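Local coordinates for protein tyrosine--tRNA ligase (Pyrococcus horikoshii, PDB 2CYC) that probably catalyses the two-step, ATP-dependent attachment of tyrosine to tRNA(Tyr), working as a homodimeric class I aminoacyl-tRNA synthetase, at residues 5-10 with 22-27; 356-359 with 363-366. All coordinates share one frame; numbering follows the deposited sequence.

Contact 1 (5-10 with 22-27); sequences ERINLV and ENLRHL
L24 meets V10 end to end across the gap between two N-terminal helices: L24 CD2 lies 3.8 Å from V10 CG1 and 3.9 Å from V10 CB. With L24 CG anti to the backbone N (chi1 172°), the side chain extends toward the other segment, and chi2 of 68° sets which methyl leads. V10 CG1, also anti to its own backbone N, is separately brought into range. The same L24 CD2 also borders I7, but more loosely, at 4.4 Å from I7 CG1. L24 packs further on L11, and V10 on V221 of strand 214-223, so the apolar seam continues onto the central sheet.

One residue on, R25 offers aliphatic carbon rather than charge. I7 CD1 reaches 3.9 Å from R25 CB and 4.2 Å from R25 CG, the two chains crossing at a slant. From there R25 runs extended away from segment 5-10, and its NE forms a salt bridge with E29, one turn later on its own helix.

The segment axes approach to 10.6 Å at 134°, nearer antiparallel than parallel, and the closest CA pair, I7 and R25, is 7.0 Å apart. This helix-strand-helix start of the chain thus closes on itself through few atoms. Between the two segments the contact is made by aliphatic carbon alone: V10 and L24 are buried, I7 and the R25 stem form the more exposed side, and the arginine's charge is probably offset in part by E29.

Contact 2 (356-359 with 363-366); sequences RYFE and EPLE
Between segments 356-359 and 363-366, F358 makes the contacts, with the consecutive residues P364 and L365. Its CG is anti to the carbonyl carbon and beside the backbone N (chi1 -73°), and chi2 of 106° turns the ring so that its CD2–CE2 side faces P364. Contact is made at the ring edge: P364 CB lies near the ring plane, 3.7 Å from F358 CE2 and 4.0 Å from F358 CD2. The pyrrolidine ring limits where P364 CB and CG can lie relative to the backbone.

L365 approaches differently, crossing F358 at about a right angle. Its first torsion resembles that of F358 (chi1 -70°), and the extended second torsion carries CD1 to the stem of the phenylalanine, 3.8 Å from F358 CB. L365 CG sits obliquely to the ring, 4.0 Å from F358 CD2. Within segment 356-359, Y357 CD1 lies over the centre of one face of the F358 ring, 4.0 Å above its plane. Beyond the segments, H264 meets F358 edge-to-face, and V100 of helix 87-108 also packs on it.

A water bridges the backbones, donating to F358 O at 3.0 Å and accepting from L365 N at 3.1 Å; its oxygen lies in the plane of the ring, at the edge. The two C-terminal helices, joined by a short linker, therefore combine hydrocarbon packing with one relayed polar link, the water joining a carbonyl and an amide that do not bond to each other directly.

Overall arrangement
Contacts 1 and 2 join neighbouring helices at the two ends of the chain: 5-10 with 22-27 near the N-terminus, 356-359 with 363-366 near the C-terminus. They follow one another in sequence and lie on opposite sides of the chain's centre, contact 1 about 20 Å and contact 2 about 22 Å from it, measured centre to centre. Their own centres are about 38 Å apart and their nearest atoms about 24 Å, so neither touches the other. Both lie away from the tyrosine pocket and KMSKS region, and the other subunit touches neither. Contact 1 is direct apolar contact throughout, whereas contact 2 adds a bridging water.

Contact 1 (5-10 with 22-27)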
ATOM      1  N   GLU A   5      17.476 -33.296  17.079  1.00 23.46           N
ATOM      2  CA  GLU A   5      16.192 -33.882  16.749  1.00 22.60           C
ATOM      3  C   GLU A   5      15.187 -32.789  16.363  1.00 21.46           C
ATOM      4  O   GLU A   5      14.336 -32.995  15.489  1.00 20.66           O
ATOM      5  CB  GLU A   5      15.684 -34.683  17.946  1.00 22.42           C
ATOM      6  CG  GLU A   5      14.327 -35.308  17.756  1.00 34.43           C
ATOM      7  CD  GLU A   5      13.983 -36.279  18.881  1.00 44.02           C
ATOM      8  OE1 GLU A   5      12.825 -36.752  18.929  1.00 39.62           O
ATOM      9  OE2 GLU A   5      14.878 -36.570  19.711  1.00 40.42           O
ATOM     10  N   ARG A   6      15.288 -31.624  17.004  1.00 16.12           N
ATOM     11  CA  ARG A   6      14.379 -30.508  16.691  1.00 21.84           C
ATOM     12  C   ARG A   6      14.652 -30.000  15.274  1.00 19.90           C
ATOM     13  O   ARG A   6      13.729 -29.754  14.499  1.00 17.86           O
ATOM     14  CB  ARG A   6      14.567 -29.356  17.688  1.00 14.39           C
ATOM     15  CG  ARG A   6      14.211 -29.743  19.114  1.00 27.40           C
ATOM     16  CD  ARG A   6      13.160 -28.799  19.692  1.00 33.82           C
ATOM     17  NE  ARG A   6      13.805 -27.645  20.269  1.00 19.32           N
ATOM     18  CZ  ARG A   6      13.191 -26.566  20.736  1.00 28.62           C
ATOM     19  NH1 ARG A   6      11.867 -26.440  20.705  1.00 24.75           N
ATOM     20  NH2 ARG A   6      13.925 -25.609  21.265  1.00 27.31           N
ATOM     21  N   ILE A   7      15.932 -29.835  14.955  1.00 19.16           N
ATOM     22  CA  ILE A   7      16.336 -29.383  13.635  1.00 20.09           C
ATOM     23  C   ILE A   7      15.862 -30.363  12.575  1.00 18.98           C
ATOM     24  O   ILE A   7      15.318 -29.955  11.551  1.00 18.26           O
ATOM     25  CB  ILE A   7      17.870 -29.239  13.548  1.00 23.72           C
ATOM     26  CG1 ILE A   7      18.301 -28.014  14.368  1.00 27.12           C
ATOM     27  CG2 ILE A   7      18.312 -29.141  12.082  1.00 18.03           C
ATOM     28  CD1 ILE A   7      19.814 -27.803  14.460  1.00 22.67           C
ATOM     29  N   ASN A   8      16.051 -31.657  12.824  1.00 16.72           N
ATOM     30  CA  ASN A   8      15.632 -32.670  11.856  1.00 20.30           C
ATOM     31  C   ASN A   8      14.125 -32.661  11.607  1.00 21.03           C
ATOM     32  O   ASN A   8      13.678 -32.926  10.497  1.00 19.44           O
ATOM     33  CB  ASN A   8      16.051 -34.074  12.303  1.00 22.85           C
ATOM     34  CG  ASN A   8      17.537 -34.317  12.145  1.00 28.39           C
ATOM     35  OD1 ASN A   8      18.211 -33.637  11.371  1.00 29.10           O
ATOM     36  ND2 ASN A   8      18.052 -35.304  12.864  1.00 30.73           N
ATOM     37  N   LEU A   9      13.341 -32.383  12.642  1.00 21.30           N
ATOM     38  CA  LEU A   9      11.887 -32.328  12.486  1.00 21.97           C
ATOM     39  C   LEU A   9      11.546 -31.185  11.515  1.00 21.36           C
ATOM     40  O   LEU A   9      10.655 -31.312  10.673  1.00 24.00           O
ATOM     41  CB  LEU A   9      11.209 -32.071  13.840  1.00 21.04           C
ATOM     42  CG  LEU A   9      10.442 -33.136  14.652  1.00 29.02           C
ATOM     43  CD1 LEU A   9      10.272 -34.424  13.882  1.00 22.17           C
ATOM     44  CD2 LEU A   9      11.170 -33.378  15.968  1.00 19.54           C
ATOM     45  N   VAL A  10      12.256 -30.064  11.633  1.00 17.22           N
ATOM     46  CA  VAL A  10      11.991 -28.928  10.749  1.00 20.26           C
ATOM     47  C   VAL A  10      12.454 -29.260   9.330  1.00 21.55           C
ATOM     48  O   VAL A  10      11.784 -28.939   8.347  1.00 16.38           O
ATOM     49  CB  VAL A  10      12.726 -27.656  11.242  1.00 18.39           C
ATOM     50  CG1 VAL A  10      12.592 -26.522  10.212  1.00 18.59           C
ATOM     51  CG2 VAL A  10      12.157 -27.221  12.575  1.00 15.17           C
ATOM     52  N   GLU A  22      21.445 -22.440   9.962  1.00 18.91           N
ATOM     53  CA  GLU A  22      22.251 -21.781  10.973  1.00 22.61           C
ATOM     54  C   GLU A  22      21.400 -20.858  11.856  1.00 22.58           C
ATOM     55  O   GLU A  22      21.548 -20.854  13.077  1.00 19.59           O
ATOM     56  CB  GLU A  22      23.366 -20.970  10.314  1.00 23.22           C
ATOM     57  CG  GLU A  22      24.093 -20.053  11.285  1.00 22.74           C
ATOM     58  CD  GLU A  22      25.165 -19.205  10.613  1.00 31.15           C
ATOM     59  OE1 GLU A  22      25.683 -18.283  11.274  1.00 30.54           O
ATOM     60  OE2 GLU A  22      25.491 -19.457   9.430  1.00 32.99           O
ATOM     61  N   ASN A  23      20.509 -20.076  11.248  1.00 20.25           N
ATOM     62  CA  ASN A  23      19.683 -19.171  12.044  1.00 22.28           C
ATOM     63  C   ASN A  23      18.675 -19.968  12.873  1.00 19.21           C
ATOM     64  O   ASN A  23      18.357 -19.604  14.009  1.00 21.33           O
ATOM     65  CB  ASN A  23      18.952 -18.159  11.153  1.00 21.30           C
ATOM     66  CG  ASN A  23      18.253 -17.075  11.968  1.00 29.71           C
ATOM     67  OD1 ASN A  23      17.151 -16.633  11.631  1.00 27.61           O
ATOM     68  ND2 ASN A  23      18.899 -16.636  13.044  1.00 21.81           N
ATOM     69  N   LEU A  24      18.186 -21.068  12.307  1.00 18.51           N
ATOM     70  CA  LEU A  24      17.232 -21.927  13.000  1.00 19.16           C
ATOM     71  C   LEU A  24      17.866 -22.468  14.275  1.00 22.00           C
ATOM     72  O   LEU A  24      17.260 -22.441  15.350  1.00 22.74           O
ATOM     73  CB  LEU A  24      16.817 -23.095  12.094  1.00 17.51           C
ATOM     74  CG  LEU A  24      15.966 -24.203  12.729  1.00 24.91           C
ATOM     75  CD1 LEU A  24      14.567 -23.673  13.069  1.00 17.66           C
ATOM     76  CD2 LEU A  24      15.877 -25.381  11.761  1.00 19.75           C
ATOM     77  N   ARG A  25      19.088 -22.977  14.143  1.00 24.64           N
ATOM     78  CA  ARG A  25      19.815 -23.530  15.276  1.00 23.56           C
ATOM     79  C   ARG A  25      20.041 -22.431  16.311  1.00 19.24           C
ATOM     80  O   ARG A  25      19.897 -22.649  17.509  1.00 19.78           O
ATOM     81  CB  ARG A  25      21.151 -24.108  14.800  1.00 23.31           C
ATOM     82  CG  ARG A  25      22.071 -24.592  15.919  1.00 22.65           C
ATOM     83  CD  ARG A  25      23.286 -25.270  15.316  1.00 22.83           C
ATOM     84  NE  ARG A  25      24.350 -25.499  16.281  1.00 24.92           N
ATOM     85  CZ  ARG A  25      25.519 -26.045  15.963  1.00 27.20           C
ATOM     86  NH1 ARG A  25      26.443 -26.221  16.892  1.00 23.07           N
ATOM     87  NH2 ARG A  25      25.759 -26.416  14.709  1.00 21.57           N
ATOM     88  N   HIS A  26      20.395 -21.249  15.827  1.00 17.68           N
ATOM     89  CA  HIS A  26      20.609 -20.100  16.686  1.00 22.54           C
ATOM     90  C   HIS A  26      19.332 -19.835  17.492  1.00 24.37           C
ATOM     91  O   HIS A  26      19.382 -19.667  18.712  1.00 25.73           O
ATOM     92  CB  HIS A  26      20.962 -18.884  15.823  1.00 25.85           C
ATOM     93  CG  HIS A  26      21.107 -17.609  16.594  1.00 32.22           C
ATOM     94  ND1 HIS A  26      22.020 -17.455  17.616  1.00 32.40           N
ATOM     95  CD2 HIS A  26      20.467 -16.422  16.478  1.00 28.75           C
ATOM     96  CE1 HIS A  26      21.938 -16.227  18.095  1.00 30.14           C
ATOM     97  NE2 HIS A  26      21.004 -15.578  17.420  1.00 35.79           N
ATOM     98  N   LEU A  27      18.185 -19.803  16.812  1.00 21.84           N
ATOM     99  CA  LEU A  27      16.924 -19.564  17.509  1.00 24.44           C
ATOM    100  C   LEU A  27      16.658 -20.622  18.580  1.00 22.81           C
ATOM    101  O   LEU A  27      16.196 -20.295  19.668  1.00 20.02           O
ATOM    102  CB  LEU A  27      15.747 -19.526  16.529  1.00 21.40           C
ATOM    103  CG  LEU A  27      15.743 -18.412  15.478  1.00 29.85           C
ATOM    104  CD1 LEU A  27      14.348 -18.311  14.867  1.00 30.97           C
ATOM    105  CD2 LEU A  27      16.134 -17.089  16.112  1.00 25.44           C
TER

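Contact 2 (356-359 with 363-366)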
ATOM      1  N   ARG A 356     -15.223 -39.190   5.912  1.00 21.81           N
ATOM      2  CA  ARG A 356     -16.223 -39.463   6.938  1.00 28.71           C
ATOM      3  C   ARG A 356     -16.709 -38.186   7.611  1.00 30.68           C
ATOM      4  O   ARG A 356     -17.897 -38.049   7.896  1.00 29.08           O
ATOM      5  CB  ARG A 356     -15.688 -40.439   7.996  1.00 29.58           C
ATOM      6  CG  ARG A 356     -15.876 -41.906   7.597  1.00 38.20           C
ATOM      7  CD  ARG A 356     -15.596 -42.888   8.738  1.00 43.80           C
ATOM      8  NE  ARG A 356     -14.181 -42.980   9.101  1.00 45.78           N
ATOM      9  CZ  ARG A 356     -13.622 -42.337  10.124  1.00 47.96           C
ATOM     10  NH1 ARG A 356     -12.323 -42.482  10.377  1.00 32.92           N
ATOM     11  NH2 ARG A 356     -14.366 -41.554  10.900  1.00 52.38           N
ATOM     12  N   TYR A 357     -15.803 -37.247   7.857  1.00 24.33           N
ATOM     13  CA  TYR A 357     -16.209 -36.011   8.494  1.00 25.63           C
ATOM     14  C   TYR A 357     -17.138 -35.210   7.591  1.00 28.16           C
ATOM     15  O   TYR A 357     -18.223 -34.788   8.010  1.00 22.48           O
ATOM     16  CB  TYR A 357     -14.997 -35.148   8.873  1.00 24.59           C
ATOM     17  CG  TYR A 357     -15.418 -33.825   9.477  1.00 27.27           C
ATOM     18  CD1 TYR A 357     -15.745 -32.744   8.662  1.00 31.85           C
ATOM     19  CD2 TYR A 357     -15.602 -33.691  10.853  1.00 29.88           C
ATOM     20  CE1 TYR A 357     -16.261 -31.573   9.193  1.00 33.41           C
ATOM     21  CE2 TYR A 357     -16.114 -32.513  11.400  1.00 30.76           C
ATOM     22  CZ  TYR A 357     -16.449 -31.461  10.558  1.00 33.32           C
ATOM     23  OH  TYR A 357     -17.010 -30.308  11.064  1.00 31.99           O
ATOM     24  N   PHE A 358     -16.728 -34.998   6.345  1.00 24.82           N
ATOM     25  CA  PHE A 358     -17.568 -34.220   5.461  1.00 24.27           C
ATOM     26  C   PHE A 358     -18.857 -34.926   5.090  1.00 26.19           C
ATOM     27  O   PHE A 358     -19.814 -34.289   4.667  1.00 29.48           O
ATOM     28  CB  PHE A 358     -16.786 -33.790   4.228  1.00 18.46           C
ATOM     29  CG  PHE A 358     -15.790 -32.698   4.518  1.00 23.80           C
ATOM     30  CD1 PHE A 358     -14.423 -32.966   4.562  1.00 22.03           C
ATOM     31  CD2 PHE A 358     -16.228 -31.401   4.794  1.00 22.49           C
ATOM     32  CE1 PHE A 358     -13.499 -31.953   4.875  1.00 27.93           C
ATOM     33  CE2 PHE A 358     -15.319 -30.379   5.107  1.00 25.95           C
ATOM     34  CZ  PHE A 358     -13.950 -30.658   5.147  1.00 24.08           C
ATOM     35  N   GLU A 359     -18.892 -36.240   5.270  1.00 27.23           N
ATOM     36  CA  GLU A 359     -20.095 -36.995   4.967  1.00 24.72           C
ATOM     37  C   GLU A 359     -21.125 -36.787   6.074  1.00 25.97           C
ATOM     38  O   GLU A 359     -22.323 -36.694   5.807  1.00 27.59           O
ATOM     39  CB  GLU A 359     -19.752 -38.477   4.824  1.00 28.05           C
ATOM     40  CG  GLU A 359     -19.339 -38.859   3.403  1.00 33.69           C
ATOM     41  CD  GLU A 359     -18.605 -40.190   3.324  1.00 40.01           C
ATOM     42  OE1 GLU A 359     -18.745 -41.011   4.254  1.00 42.81           O
ATOM     43  OE2 GLU A 359     -17.892 -40.418   2.321  1.00 42.23           O
ATOM     44  N   GLU A 363     -22.720 -29.445   5.562  1.00 22.96           N
ATOM     45  CA  GLU A 363     -22.817 -27.996   5.382  1.00 31.17           C
ATOM     46  C   GLU A 363     -21.641 -27.423   4.578  1.00 30.80           C
ATOM     47  O   GLU A 363     -21.841 -26.750   3.568  1.00 29.07           O
ATOM     48  CB  GLU A 363     -22.893 -27.286   6.740  1.00 39.13           C
ATOM     49  CG  GLU A 363     -24.009 -27.775   7.667  1.00 57.38           C
ATOM     50  CD  GLU A 363     -23.805 -29.211   8.141  1.00 60.80           C
ATOM     51  OE1 GLU A 363     -22.729 -29.515   8.707  1.00 55.62           O
ATOM     52  OE2 GLU A 363     -24.726 -30.035   7.952  1.00 67.78           O
ATOM     53  N   PRO A 364     -20.399 -27.702   5.014  1.00 26.54           N
ATOM     54  CA  PRO A 364     -19.210 -27.195   4.320  1.00 24.07           C
ATOM     55  C   PRO A 364     -19.188 -27.416   2.805  1.00 25.38           C
ATOM     56  O   PRO A 364     -19.009 -26.470   2.036  1.00 22.68           O
ATOM     57  CB  PRO A 364     -18.066 -27.908   5.036  1.00 23.77           C
ATOM     58  CG  PRO A 364     -18.579 -28.020   6.451  1.00 23.13           C
ATOM     59  CD  PRO A 364     -20.019 -28.462   6.221  1.00 21.11           C
ATOM     60  N   LEU A 365     -19.374 -28.656   2.373  1.00 22.28           N
ATOM     61  CA  LEU A 365     -19.348 -28.948   0.949  1.00 25.49           C
ATOM     62  C   LEU A 365     -20.542 -28.363   0.201  1.00 29.40           C
ATOM     63  O   LEU A 365     -20.434 -28.024  -0.979  1.00 28.39           O
ATOM     64  CB  LEU A 365     -19.245 -30.461   0.723  1.00 24.55           C
ATOM     65  CG  LEU A 365     -17.875 -31.026   1.121  1.00 29.86           C
ATOM     66  CD1 LEU A 365     -17.786 -32.512   0.739  1.00 29.06           C
ATOM     67  CD2 LEU A 365     -16.777 -30.221   0.417  1.00 24.96           C
ATOM     68  N   GLU A 366     -21.679 -28.240   0.879  1.00 31.57           N
ATOM     69  CA  GLU A 366     -22.851 -27.653   0.240  1.00 32.98           C
ATOM     70  C   GLU A 366     -22.521 -26.179  -0.018  1.00 32.77           C
ATOM     71  O   GLU A 366     -22.796 -25.650  -1.094  1.00 32.26           O
ATOM     72  CB  GLU A 366     -24.081 -27.796   1.142  1.00 37.77           C
ATOM     73  CG  GLU A 366     -24.427 -29.255   1.423  1.00 51.65           C
ATOM     74  CD  GLU A 366     -25.616 -29.433   2.352  1.00 59.98           C
ATOM     75  OE1 GLU A 366     -25.621 -28.836   3.452  1.00 62.43           O
ATOM     76  OE2 GLU A 366     -26.543 -30.188   1.983  1.00 62.08           O
TER
HETATM   77  O   HOH W   1     -19.597 -31.370   3.867  1.00 32.03           O